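Local coordinates for glycerol dehydrogenase (PDB 6CSJ), which probably oxidises glycerol and related polyols with NAD as cofactor, and in this engineered double mutant has acquired a D-lactate dehydrogenase activity, at residues S9-G14 / I233-T238; F33-D38 / A62-E67; A85-G90 / P110-P115. The protein carries 2 engineered substitutions. One frame throughout, in Å; residues are numbered along the deposited sequence.

Contact 1 of 3, residues S9-G14 / I233-T238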
# COMPACT_ATOMS: atom_id res chain seq x y z
N SER A 9 -11.89 -2.70 11.51
CA SER A 9 -12.45 -3.04 12.81
C SER A 9 -11.49 -3.94 13.59
O SER A 9 -11.40 -3.84 14.81
CB SER A 9 -13.82 -3.68 12.68
OG SER A 9 -14.40 -3.80 13.97
N LYS A 10 -10.78 -4.82 12.88
CA LYS A 10 -9.75 -5.66 13.47
C LYS A 10 -8.59 -5.82 12.48
O LYS A 10 -8.82 -6.00 11.29
CB LYS A 10 -10.28 -7.05 13.82
CG LYS A 10 -11.52 -7.07 14.70
CD LYS A 10 -11.73 -8.44 15.31
CE LYS A 10 -13.13 -8.61 15.89
NZ LYS A 10 -13.53 -7.62 16.92
N PHE A 11 -7.36 -5.73 13.00
CA PHE A 11 -6.17 -6.06 12.23
C PHE A 11 -5.48 -7.21 12.98
O PHE A 11 -5.15 -7.07 14.16
CB PHE A 11 -5.25 -4.84 12.04
CG PHE A 11 -3.88 -5.20 11.54
CD1 PHE A 11 -2.86 -5.46 12.43
CD2 PHE A 11 -3.60 -5.29 10.17
CE1 PHE A 11 -1.59 -5.82 11.99
CE2 PHE A 11 -2.34 -5.61 9.72
CZ PHE A 11 -1.33 -5.88 10.63
N ILE A 12 -5.27 -8.32 12.27
CA ILE A 12 -4.90 -9.61 12.86
C ILE A 12 -3.66 -10.13 12.16
O ILE A 12 -3.65 -10.25 10.93
CB ILE A 12 -6.07 -10.60 12.68
CG1 ILE A 12 -7.29 -10.16 13.48
CG2 ILE A 12 -5.67 -12.03 13.06
CD1 ILE A 12 -8.59 -10.55 12.83
N GLN A 13 -2.62 -10.45 12.92
CA GLN A 13 -1.34 -10.84 12.34
C GLN A 13 -0.68 -11.98 13.10
O GLN A 13 -0.66 -11.99 14.33
CB GLN A 13 -0.40 -9.62 12.30
CG GLN A 13 0.98 -9.90 11.69
CD GLN A 13 1.88 -8.69 11.69
OE1 GLN A 13 1.43 -7.57 11.46
NE2 GLN A 13 3.16 -8.91 11.94
N GLY A 14 -0.11 -12.92 12.35
CA GLY A 14 0.56 -14.07 12.93
C GLY A 14 0.85 -15.13 11.88
O GLY A 14 0.28 -15.10 10.78
N ILE A 233 7.93 -5.37 10.64
CA ILE A 233 7.90 -4.72 9.33
C ILE A 233 6.56 -4.96 8.63
O ILE A 233 6.03 -4.05 8.01
CB ILE A 233 9.09 -5.16 8.44
CG1 ILE A 233 10.37 -4.43 8.88
CG2 ILE A 233 8.84 -4.95 6.95
CD1 ILE A 233 10.35 -2.91 8.75
N ILE A 234 6.02 -6.17 8.72
CA ILE A 234 4.70 -6.45 8.15
C ILE A 234 3.63 -5.57 8.79
O ILE A 234 2.81 -5.00 8.08
CB ILE A 234 4.37 -7.96 8.21
CG1 ILE A 234 5.22 -8.69 7.14
CG2 ILE A 234 2.88 -8.20 7.98
CD1 ILE A 234 5.14 -10.20 7.17
N GLU A 235 3.67 -5.42 10.12
CA GLU A 235 2.76 -4.53 10.82
C GLU A 235 2.97 -3.07 10.36
O GLU A 235 2.00 -2.36 10.07
CB GLU A 235 2.93 -4.63 12.35
CG GLU A 235 1.87 -3.83 13.12
CD GLU A 235 2.12 -3.69 14.61
OE1 GLU A 235 2.80 -4.55 15.23
OE2 GLU A 235 1.59 -2.71 15.17
N ALA A 236 4.23 -2.64 10.27
CA ALA A 236 4.55 -1.27 9.83
C ALA A 236 4.13 -0.98 8.38
O ALA A 236 3.53 0.07 8.10
CB ALA A 236 6.03 -0.99 10.02
N ASN A 237 4.43 -1.91 7.48
CA ASN A 237 4.04 -1.82 6.07
C ASN A 237 2.54 -1.78 5.84
O ASN A 237 2.09 -1.26 4.82
CB ASN A 237 4.62 -2.99 5.27
CG ASN A 237 6.12 -2.87 5.04
OD1 ASN A 237 6.78 -1.99 5.59
ND2 ASN A 237 6.66 -3.77 4.21
N THR A 238 1.76 -2.33 6.77
CA THR A 238 0.32 -2.53 6.56
C THR A 238 -0.53 -1.67 7.50
O THR A 238 -1.21 -0.75 7.05
CB THR A 238 -0.03 -4.02 6.70
OG1 THR A 238 0.89 -4.79 5.92
CG2 THR A 238 -1.45 -4.28 6.20
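Phe-11 and Gln-13 both reach from strand 10-14 to one flank of helix 228-248, where Ile-234, Glu-235 and Thr-238 receive them. In each, CG is anti to the backbone N (chi1 167° and -180°), which sends the ring and the amide outward across the 10.0 Å between the axes of the two short segments. The two CE corners of the Phe-11 ring meet different helix residues, both approaching it obliquely. Its CE2 lies 3.9 Å from CG2 of Thr-238, the two side chains crossing at about a right angle, while its CE1 meets CG of Glu-235 at 4.1 Å, with the ring and carboxylate planes 43° apart. Thr-238 can offer its methyl because OG1 is turned back into the helix, donating to Ile-234 O at 2.9 Å, a bond that would hold the threonine rotation in place.

The pair illustrates how an edge strand can join two domains: 10-14 is an outermost strand of the parallel Rossmann-like sheet, and helix 228-248 belongs to the helical part of this iron-containing alcohol dehydrogenase family fold. Beyond the two segments, Tyr-239 also meets the Phe-11 ring.

Gln-13 runs out fully extended and lays its amide against the start of the 233-238 segment. OE1 touches CB of Glu-235 at 3.4 Å and CG2 of Ile-234 at 3.8 Å; it is equally near Glu-235 N, but the angle there is too poor for a bond. The polar grip comes from NE2, which donates to Glu-231 O one turn before Glu-235 and so settles which way the amide is turned. An alanine here would probably leave Glu-231 O without this side-chain donor and open a gap beside the Ile-234 CG2 methyl.

Contact 2 of 3, residues F33-D38 / A62-E67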
# COMPACT_ATOMS: atom_id res chain seq x y z
N PHE A 33 -17.85 -16.07 1.27
CA PHE A 33 -17.56 -16.09 -0.15
C PHE A 33 -16.09 -15.68 -0.31
O PHE A 33 -15.74 -14.52 -0.09
CB PHE A 33 -18.52 -15.13 -0.87
CG PHE A 33 -18.37 -15.12 -2.37
CD1 PHE A 33 -18.91 -16.14 -3.13
CD2 PHE A 33 -17.74 -14.06 -3.02
CE1 PHE A 33 -18.79 -16.13 -4.52
CE2 PHE A 33 -17.62 -14.05 -4.40
CZ PHE A 33 -18.14 -15.08 -5.16
N ILE A 34 -15.24 -16.63 -0.69
CA ILE A 34 -13.80 -16.47 -0.62
C ILE A 34 -13.20 -16.32 -2.03
O ILE A 34 -13.12 -17.29 -2.78
CB ILE A 34 -13.16 -17.65 0.17
CG1 ILE A 34 -13.73 -17.69 1.59
CG2 ILE A 34 -11.64 -17.53 0.19
CD1 ILE A 34 -13.28 -18.84 2.45
N ILE A 35 -12.78 -15.10 -2.36
CA ILE A 35 -12.29 -14.75 -3.69
C ILE A 35 -10.77 -14.89 -3.73
O ILE A 35 -10.08 -14.37 -2.87
CB ILE A 35 -12.69 -13.30 -4.06
CG1 ILE A 35 -14.21 -13.12 -3.99
CG2 ILE A 35 -12.20 -12.92 -5.45
CD1 ILE A 35 -14.64 -11.66 -3.96
N ALA A 36 -10.27 -15.58 -4.75
CA ALA A 36 -8.83 -15.74 -4.97
C ALA A 36 -8.55 -16.11 -6.43
O ALA A 36 -9.35 -16.82 -7.06
CB ALA A 36 -8.27 -16.80 -4.05
N ASP A 37 -7.43 -15.63 -6.98
CA ASP A 37 -7.06 -15.98 -8.35
C ASP A 37 -6.52 -17.41 -8.46
O ASP A 37 -6.42 -18.12 -7.45
CB ASP A 37 -6.08 -14.94 -8.95
CG ASP A 37 -4.70 -14.94 -8.31
OD1 ASP A 37 -4.32 -15.88 -7.60
OD2 ASP A 37 -3.96 -13.99 -8.58
N ASP A 38 -6.17 -17.83 -9.67
CA ASP A 38 -5.65 -19.17 -9.94
C ASP A 38 -4.43 -19.52 -9.06
O ASP A 38 -4.45 -20.51 -8.34
CB ASP A 38 -5.29 -19.32 -11.43
CG ASP A 38 -5.00 -20.76 -11.81
OD1 ASP A 38 -5.92 -21.60 -11.66
OD2 ASP A 38 -3.86 -21.05 -12.24
N ALA A 62 -14.36 -18.95 -4.83
CA ALA A 62 -14.72 -18.39 -6.13
C ALA A 62 -13.44 -17.97 -6.82
O ALA A 62 -12.60 -17.30 -6.21
CB ALA A 62 -15.64 -17.21 -5.95
N LEU A 63 -13.29 -18.36 -8.08
CA LEU A 63 -12.11 -18.04 -8.87
C LEU A 63 -12.20 -16.60 -9.39
O LEU A 63 -13.15 -16.24 -10.08
CB LEU A 63 -11.95 -19.03 -10.04
CG LEU A 63 -10.72 -18.86 -10.94
CD1 LEU A 63 -9.46 -19.13 -10.16
CD2 LEU A 63 -10.80 -19.76 -12.17
N PHE A 64 -11.19 -15.80 -9.05
CA PHE A 64 -11.06 -14.41 -9.51
C PHE A 64 -10.33 -14.39 -10.85
O PHE A 64 -9.31 -15.06 -11.01
CB PHE A 64 -10.28 -13.62 -8.44
CG PHE A 64 -9.99 -12.18 -8.79
CD1 PHE A 64 -11.01 -11.31 -9.13
CD2 PHE A 64 -8.68 -11.69 -8.72
CE1 PHE A 64 -10.73 -9.97 -9.42
CE2 PHE A 64 -8.40 -10.36 -9.01
CZ PHE A 64 -9.43 -9.50 -9.37
N GLY A 65 -10.85 -13.62 -11.81
CA GLY A 65 -10.26 -13.50 -13.14
C GLY A 65 -8.94 -12.74 -13.22
O GLY A 65 -8.23 -12.83 -14.22
N GLY A 66 -8.61 -11.97 -12.18
CA GLY A 66 -7.31 -11.30 -12.06
C GLY A 66 -7.36 -9.78 -12.18
O GLY A 66 -6.39 -9.10 -11.83
N GLU A 67 -8.48 -9.25 -12.68
CA GLU A 67 -8.67 -7.81 -12.84
C GLU A 67 -9.81 -7.29 -11.99
O GLU A 67 -10.89 -7.86 -11.99
CB GLU A 67 -8.94 -7.46 -14.31
CG GLU A 67 -8.88 -5.97 -14.60
CD GLU A 67 -7.51 -5.39 -14.29
OE1 GLU A 67 -6.62 -5.50 -15.15
OE2 GLU A 67 -7.34 -4.82 -13.19
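The Phe-33 ring overlaps the methyl of Ala-62, its CZ coming to 3.4 Å from Ala-62 CB. With CG anti to the backbone N (chi1 -177°), the ring leans from strand 32-36 over the neighbouring strand 59-63, and Leu-76 and Met-79 of helix 70-82 also touch it. The two strands are the parallel arms of a beta-alpha-beta unit connected through helix 38-51, a building block of the Rossmann-like sheet, in which 59-63 is an outermost strand.

Three backbone bonds set the register: Ala-62 N to Ile-34 O, Ala-36 N to Ala-62 O at 3.2 Å, and Phe-64 N to Ala-36 O at 2.9 Å. The last is straight at the hydrogen (170°), yet its donor stands above the carbonyl plane, away from the lone pairs.

Farther along, CG2 of Ile-35 packs obliquely against Phe-64, 3.6 Å from its CB. CD1 of Leu-63 reaches forward to Asp-38 N, also at 3.6 Å, where helix 38-51 starts. Asp-37 occupies the N-cap position of that helix, with OD1 accepting from Val-40 N, while its CB lies at the edge of the Phe-64 ring, near the ring plane. One face of the same ring is taken by the chain that follows it: Gly-66 N sits over the centre, 3.4 Å above the plane.

Contact 3 of 3, residues A85-G90 / P110-P115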
# COMPACT_ATOMS: atom_id res chain seq x y z
N ALA A 85 -24.20 -15.75 0.49
CA ALA A 85 -23.07 -15.35 1.34
C ALA A 85 -23.36 -14.06 2.10
O ALA A 85 -23.89 -13.11 1.53
CB ALA A 85 -21.82 -15.19 0.49
N ASP A 86 -23.00 -14.05 3.38
CA ASP A 86 -23.15 -12.87 4.26
C ASP A 86 -21.80 -12.31 4.79
O ASP A 86 -21.77 -11.50 5.72
CB ASP A 86 -24.11 -13.19 5.41
CG ASP A 86 -23.62 -14.33 6.29
OD1 ASP A 86 -22.57 -14.95 5.97
OD2 ASP A 86 -24.29 -14.62 7.31
N VAL A 87 -20.69 -12.77 4.21
CA VAL A 87 -19.35 -12.19 4.44
C VAL A 87 -18.45 -12.53 3.25
O VAL A 87 -18.50 -13.65 2.72
CB VAL A 87 -18.73 -12.65 5.79
CG1 VAL A 87 -18.65 -14.17 5.89
CG2 VAL A 87 -17.36 -12.04 6.01
N VAL A 88 -17.65 -11.56 2.81
CA VAL A 88 -16.77 -11.76 1.65
C VAL A 88 -15.31 -11.70 2.09
O VAL A 88 -14.94 -10.91 2.95
CB VAL A 88 -17.09 -10.76 0.50
CG1 VAL A 88 -17.13 -9.32 0.99
CG2 VAL A 88 -16.09 -10.92 -0.66
N VAL A 89 -14.49 -12.57 1.49
CA VAL A 89 -13.07 -12.65 1.80
C VAL A 89 -12.31 -12.52 0.50
O VAL A 89 -12.66 -13.15 -0.50
CB VAL A 89 -12.70 -13.99 2.48
CG1 VAL A 89 -11.22 -14.01 2.85
CG2 VAL A 89 -13.58 -14.23 3.71
N GLY A 90 -11.26 -11.70 0.52
CA GLY A 90 -10.29 -11.61 -0.58
C GLY A 90 -8.95 -12.08 -0.08
O GLY A 90 -8.54 -11.70 1.01
N PRO A 110 -20.07 -7.54 5.40
CA PRO A 110 -18.71 -7.28 5.91
C PRO A 110 -17.62 -7.96 5.08
O PRO A 110 -17.90 -8.91 4.34
CB PRO A 110 -18.74 -7.82 7.34
CG PRO A 110 -19.92 -8.75 7.39
CD PRO A 110 -20.91 -8.20 6.41
N VAL A 111 -16.39 -7.44 5.18
CA VAL A 111 -15.28 -7.84 4.32
C VAL A 111 -14.06 -8.25 5.15
O VAL A 111 -13.76 -7.64 6.18
CB VAL A 111 -14.86 -6.67 3.40
CG1 VAL A 111 -13.74 -7.12 2.47
CG2 VAL A 111 -16.05 -6.11 2.66
N ILE A 112 -13.36 -9.28 4.68
CA ILE A 112 -12.06 -9.70 5.20
C ILE A 112 -11.08 -9.64 4.05
O ILE A 112 -11.30 -10.24 3.01
CB ILE A 112 -12.09 -11.12 5.80
CG1 ILE A 112 -13.11 -11.18 6.95
CG2 ILE A 112 -10.70 -11.55 6.28
CD1 ILE A 112 -13.14 -12.50 7.71
N VAL A 113 -9.98 -8.89 4.23
CA VAL A 113 -8.90 -8.86 3.26
C VAL A 113 -7.71 -9.56 3.88
O VAL A 113 -7.37 -9.32 5.04
CB VAL A 113 -8.57 -7.43 2.75
CG1 VAL A 113 -9.78 -6.84 2.04
CG2 VAL A 113 -8.12 -6.50 3.86
N ALA A 114 -7.10 -10.46 3.11
CA ALA A 114 -5.99 -11.27 3.56
C ALA A 114 -4.88 -11.22 2.51
O ALA A 114 -4.82 -12.08 1.64
CB ALA A 114 -6.45 -12.70 3.81
N PRO A 115 -4.01 -10.20 2.58
CA PRO A 115 -2.93 -10.09 1.60
C PRO A 115 -1.95 -11.24 1.71
O PRO A 115 -1.69 -11.72 2.82
CB PRO A 115 -2.23 -8.77 1.95
CG PRO A 115 -3.14 -8.05 2.88
CD PRO A 115 -3.97 -9.10 3.56
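Val-88 and Val-111 lie side by side and point the same way from neighbouring strands. They belong to the parallel pair 87-92 and 111-115, the two arms of a beta-alpha-beta unit linked by helix 94-106, in the middle of a Rossmann-like sheet. From CB, which leads off toward the face bearing Val-111, the Val-88 side chain divides. CG1 falls between the backbone N and the carbonyl carbon (chi1 51°); this sends it toward segment 110-115, where it meets CG2 of Val-111 at 3.8 Å and Pro-110 O at 3.5 Å. CG2 turns the other way, toward strand 32-36, and the side chain as a whole also packs on Ile-35 and, from helix 94-106, Ala-100. Val-88 thus touches both neighbouring strands and helix 94-106.

The opposite face repeats the pattern with Val-89 CG2 against Ile-112 CB at 4.0 Å, and the isoleucine goes on to Phe-149 and Ile-151 of the next strand. Between the faces runs a regular ladder: Val-88 N to Pro-110 O, Ile-112 N to Val-88 O and Gly-90 N to Ile-112 O. Strand 87-92 leads on into the glycine-rich turn before helix 94-106, which in relatives of this family receives the dinucleotide phosphates and is likely to do so here.

At the far end Gly-90 O accepts from Ala-114 N at 2.8 Å, with Ala-114 CB 3.6 Å from the same oxygen.

All three contacts draw on the same six-stranded parallel sheet, whose order runs 10-14, 149-153, 111-115, 87-92, 32-36, 59-63. Contact 2 takes the last two strands and contact 3 the middle pair; their centres are about 12 Å apart, and they join directly, Phe-33 O and Val-89 N lying 2.8 Å apart as a probable hydrogen bond. Contact 1 sits at the opposite outer strand, centred about 16 Å from contact 3 and about 23 Å from contact 2. Along the chain, contacts 2 and 3 follow each other inside the loop that contact 1 closes. Two local beta-alpha-beta units thus supply four of the six strands, while a far later helix packs on an outer strand.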